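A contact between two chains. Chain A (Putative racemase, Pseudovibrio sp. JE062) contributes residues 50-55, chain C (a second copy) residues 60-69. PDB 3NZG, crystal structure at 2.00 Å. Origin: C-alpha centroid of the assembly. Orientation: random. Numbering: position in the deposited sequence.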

# COMPACT_ATOMS: atom_id res chain seq x y z
N GLY A 50 -7.11 21.67 -33.79
CA GLY A 50 -8.46 22.16 -33.54
C GLY A 50 -9.13 22.92 -34.67
O GLY A 50 -8.47 23.36 -35.61
N SER A 51 -10.45 23.08 -34.58
CA SER A 51 -11.20 23.82 -35.59
C SER A 51 -10.52 25.18 -35.78
O SER A 51 -10.44 25.98 -34.84
CB SER A 51 -12.64 24.04 -35.13
OG SER A 51 -13.35 22.82 -35.05
N PRO A 52 -10.03 25.45 -37.00
CA PRO A 52 -9.35 26.72 -37.29
C PRO A 52 -10.13 27.96 -36.88
O PRO A 52 -9.56 28.92 -36.36
CB PRO A 52 -9.11 26.65 -38.80
CG PRO A 52 -9.00 25.17 -39.07
CD PRO A 52 -10.12 24.62 -38.21
N ASP A 53 -11.44 27.96 -37.12
CA ASP A 53 -12.23 29.14 -36.75
C ASP A 53 -12.40 29.27 -35.23
O ASP A 53 -12.45 30.38 -34.70
CB ASP A 53 -13.58 29.14 -37.49
CG ASP A 53 -14.34 27.84 -37.34
OD1 ASP A 53 -13.76 26.75 -37.55
OD2 ASP A 53 -15.56 27.91 -37.04
N ALA A 54 -12.48 28.14 -34.54
CA ALA A 54 -12.61 28.17 -33.08
C ALA A 54 -11.30 28.72 -32.52
O ALA A 54 -11.30 29.59 -31.66
CB ALA A 54 -12.87 26.77 -32.55
N ILE A 55 -10.18 28.20 -33.03
CA ILE A 55 -8.87 28.63 -32.58
C ILE A 55 -8.63 30.12 -32.82
O ILE A 55 -8.12 30.82 -31.95
CB ILE A 55 -7.76 27.81 -33.28
CG1 ILE A 55 -7.84 26.34 -32.84
CG2 ILE A 55 -6.39 28.40 -32.97
CD1 ILE A 55 -7.52 26.12 -31.37
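Chain C 60-69: NIETEHKWLT

Chain C meets chain A as an irregular segment, without regular helix or strand, laid against the start of a helix. Gly50(A) and Ser51(A) lead into that helix, which begins at Pro52(A); Ser51(A) holds the N-cap position, although its side chain makes no capping bond, and its carbonyl O accepts a hydrogen bond from Ile55(A) N at 2.9 Å. The closest pair of CA atoms across the contact is that of Ser51(A) and Ile61(C), 6.5 Å apart. From Asn60(C) to Glu64(C) the chain runs roughly against the direction of Ser51(A) to Ile55(A), so Asn60(C) lies by Asp53(A) and Glu64(C) by Pro52(A). No direct hydrogen bond crosses the contact; packing and two waters join the stretches.

Asn60(C) enters at the margin. The end of its side chain leads away from the chain A stretch, and its backbone O lies 4.2 Å from Asp53(A) OD2.

Ile61(C) is the main apolar element. Its CA-to-CB bond points toward the chain A stretch, with chi1 p and chi2 t. Both CD1, at 3.3 Å, and CG2, at 3.5 Å, lie close to Ser51(A) OG, and CG2 also packs 3.9 Å from Ala54(A) CB. The small alanine side chain offers an apolar surface here. Asp53(A) borders the same residue, its OD2 3.7 Å from Ile61(C) CA.

Glu62(C) takes part through its extended backbone rather than its side chain, whose CA-to-CB bond points sideways. Its N donates to water 2 at 3.0 Å, and that water donates to Asp53(A) OD1 at 2.5 Å, so the carboxylate is linked to the chain C backbone through a single solvent molecule. On the carbonyl side, Glu62(C) O accepts from water 1 at 2.7 Å. Thr63(C) follows, also extended, with its CA-to-CB bond directed away from the chain A stretch.

Glu64(C) turns back toward the contact. Its long side chain brings OE2 within 2.7 Å of water 1, which donates to it and accepts from Ser51(A) OG, also at 2.7 Å. A polar serine is thus served by water while touching apolar carbons. The same OE2 stands 4.1 Å from Pro52(A) CD.

From His65(C) to Leu68(C) the chain makes a type I beta turn, closed by Leu68(C) N donating to His65(C) O at 2.7 Å. His65(C) ND1 accepts from Trp67(C) N at 3.1 Å, bracing the turn, while Lys66(C) at its corner is exposed. None of these three reaches the chain A stretch. Glu64(C) N donates to Leu68(C) O at 2.8 Å, bringing the chain back so that buried Leu68(C) can place CD1 3.9 Å from Ser51(A) OG. Thr69(C) then leaves the contact.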

# COMPACT_ATOMS: atom_id res chain seq x y z
N ASN C 60 -20.22 27.08 -33.55
CA ASN C 60 -20.49 27.14 -34.98
C ASN C 60 -19.48 26.44 -35.89
O ASN C 60 -19.52 26.62 -37.10
CB ASN C 60 -20.64 28.59 -35.42
CG ASN C 60 -21.97 29.18 -35.01
OD1 ASN C 60 -23.03 28.66 -35.37
ND2 ASN C 60 -21.93 30.27 -34.26
N ILE C 61 -18.59 25.63 -35.32
CA ILE C 61 -17.62 24.93 -36.15
C ILE C 61 -18.32 23.93 -37.06
O ILE C 61 -19.47 23.57 -36.83
CB ILE C 61 -16.60 24.14 -35.32
CG1 ILE C 61 -17.30 22.97 -34.61
CG2 ILE C 61 -15.90 25.06 -34.36
CD1 ILE C 61 -16.36 22.03 -33.90
N GLU C 62 -17.61 23.50 -38.10
CA GLU C 62 -18.15 22.52 -39.03
C GLU C 62 -17.60 21.16 -38.66
O GLU C 62 -16.44 21.05 -38.24
CB GLU C 62 -17.77 22.87 -40.48
CG GLU C 62 -18.03 21.74 -41.47
CD GLU C 62 -17.75 22.13 -42.91
OE1 GLU C 62 -16.69 22.74 -43.18
OE2 GLU C 62 -18.60 21.82 -43.79
N THR C 63 -18.42 20.13 -38.80
CA THR C 63 -18.02 18.75 -38.49
C THR C 63 -16.90 18.33 -39.44
O THR C 63 -16.92 18.71 -40.61
CB THR C 63 -19.21 17.80 -38.65
OG1 THR C 63 -20.24 18.17 -37.72
CG2 THR C 63 -18.79 16.36 -38.40
N GLU C 64 -15.94 17.56 -38.94
CA GLU C 64 -14.81 17.11 -39.75
C GLU C 64 -14.61 15.60 -39.71
O GLU C 64 -14.14 15.01 -40.68
CB GLU C 64 -13.52 17.80 -39.30
CG GLU C 64 -13.45 19.28 -39.63
CD GLU C 64 -12.10 19.90 -39.28
OE1 GLU C 64 -11.07 19.26 -39.56
OE2 GLU C 64 -12.07 21.02 -38.73
N HIS C 65 -14.94 14.98 -38.58
CA HIS C 65 -14.80 13.53 -38.44
C HIS C 65 -15.42 13.04 -37.13
O HIS C 65 -15.80 13.84 -36.28
CB HIS C 65 -13.33 13.11 -38.54
CG HIS C 65 -12.44 13.70 -37.48
ND1 HIS C 65 -12.50 13.30 -36.16
CD2 HIS C 65 -11.46 14.62 -37.55
CE1 HIS C 65 -11.59 13.96 -35.47
NE2 HIS C 65 -10.94 14.77 -36.29
N LYS C 66 -15.53 11.72 -36.99
CA LYS C 66 -16.12 11.07 -35.82
C LYS C 66 -15.90 11.77 -34.47
O LYS C 66 -16.82 11.83 -33.65
CB LYS C 66 -15.60 9.63 -35.71
CG LYS C 66 -16.18 8.83 -34.55
CD LYS C 66 -15.45 7.50 -34.40
CE LYS C 66 -15.93 6.71 -33.18
NZ LYS C 66 -17.31 6.18 -33.35
N TRP C 67 -14.71 12.31 -34.25
CA TRP C 67 -14.40 12.97 -32.99
C TRP C 67 -14.38 14.49 -33.03
O TRP C 67 -14.17 15.13 -32.00
CB TRP C 67 -13.06 12.45 -32.47
CG TRP C 67 -13.10 10.98 -32.25
CD1 TRP C 67 -13.87 10.31 -31.34
CD2 TRP C 67 -12.37 9.99 -32.97
NE1 TRP C 67 -13.67 8.96 -31.46
CE2 TRP C 67 -12.75 8.73 -32.45
CE3 TRP C 67 -11.43 10.03 -34.01
CZ2 TRP C 67 -12.23 7.53 -32.93
CZ3 TRP C 67 -10.91 8.83 -34.49
CH2 TRP C 67 -11.32 7.59 -33.95
N LEU C 68 -14.59 15.07 -34.21
CA LEU C 68 -14.58 16.52 -34.36
C LEU C 68 -15.91 16.94 -35.00
O LEU C 68 -15.97 17.29 -36.18
CB LEU C 68 -13.38 16.93 -35.23
CG LEU C 68 -12.97 18.40 -35.33
CD1 LEU C 68 -13.08 19.07 -33.97
CD2 LEU C 68 -11.54 18.50 -35.86
N THR C 69 -16.96 16.89 -34.18
CA THR C 69 -18.32 17.22 -34.59
C THR C 69 -18.79 18.54 -33.97
O THR C 69 -18.33 18.93 -32.89
CB THR C 69 -19.29 16.12 -34.14
OG1 THR C 69 -18.76 14.84 -34.49
CG2 THR C 69 -20.65 16.30 -34.79
O HOH W 1 -14.13 22.26 -37.54
O HOH W 2 -14.89 24.74 -38.43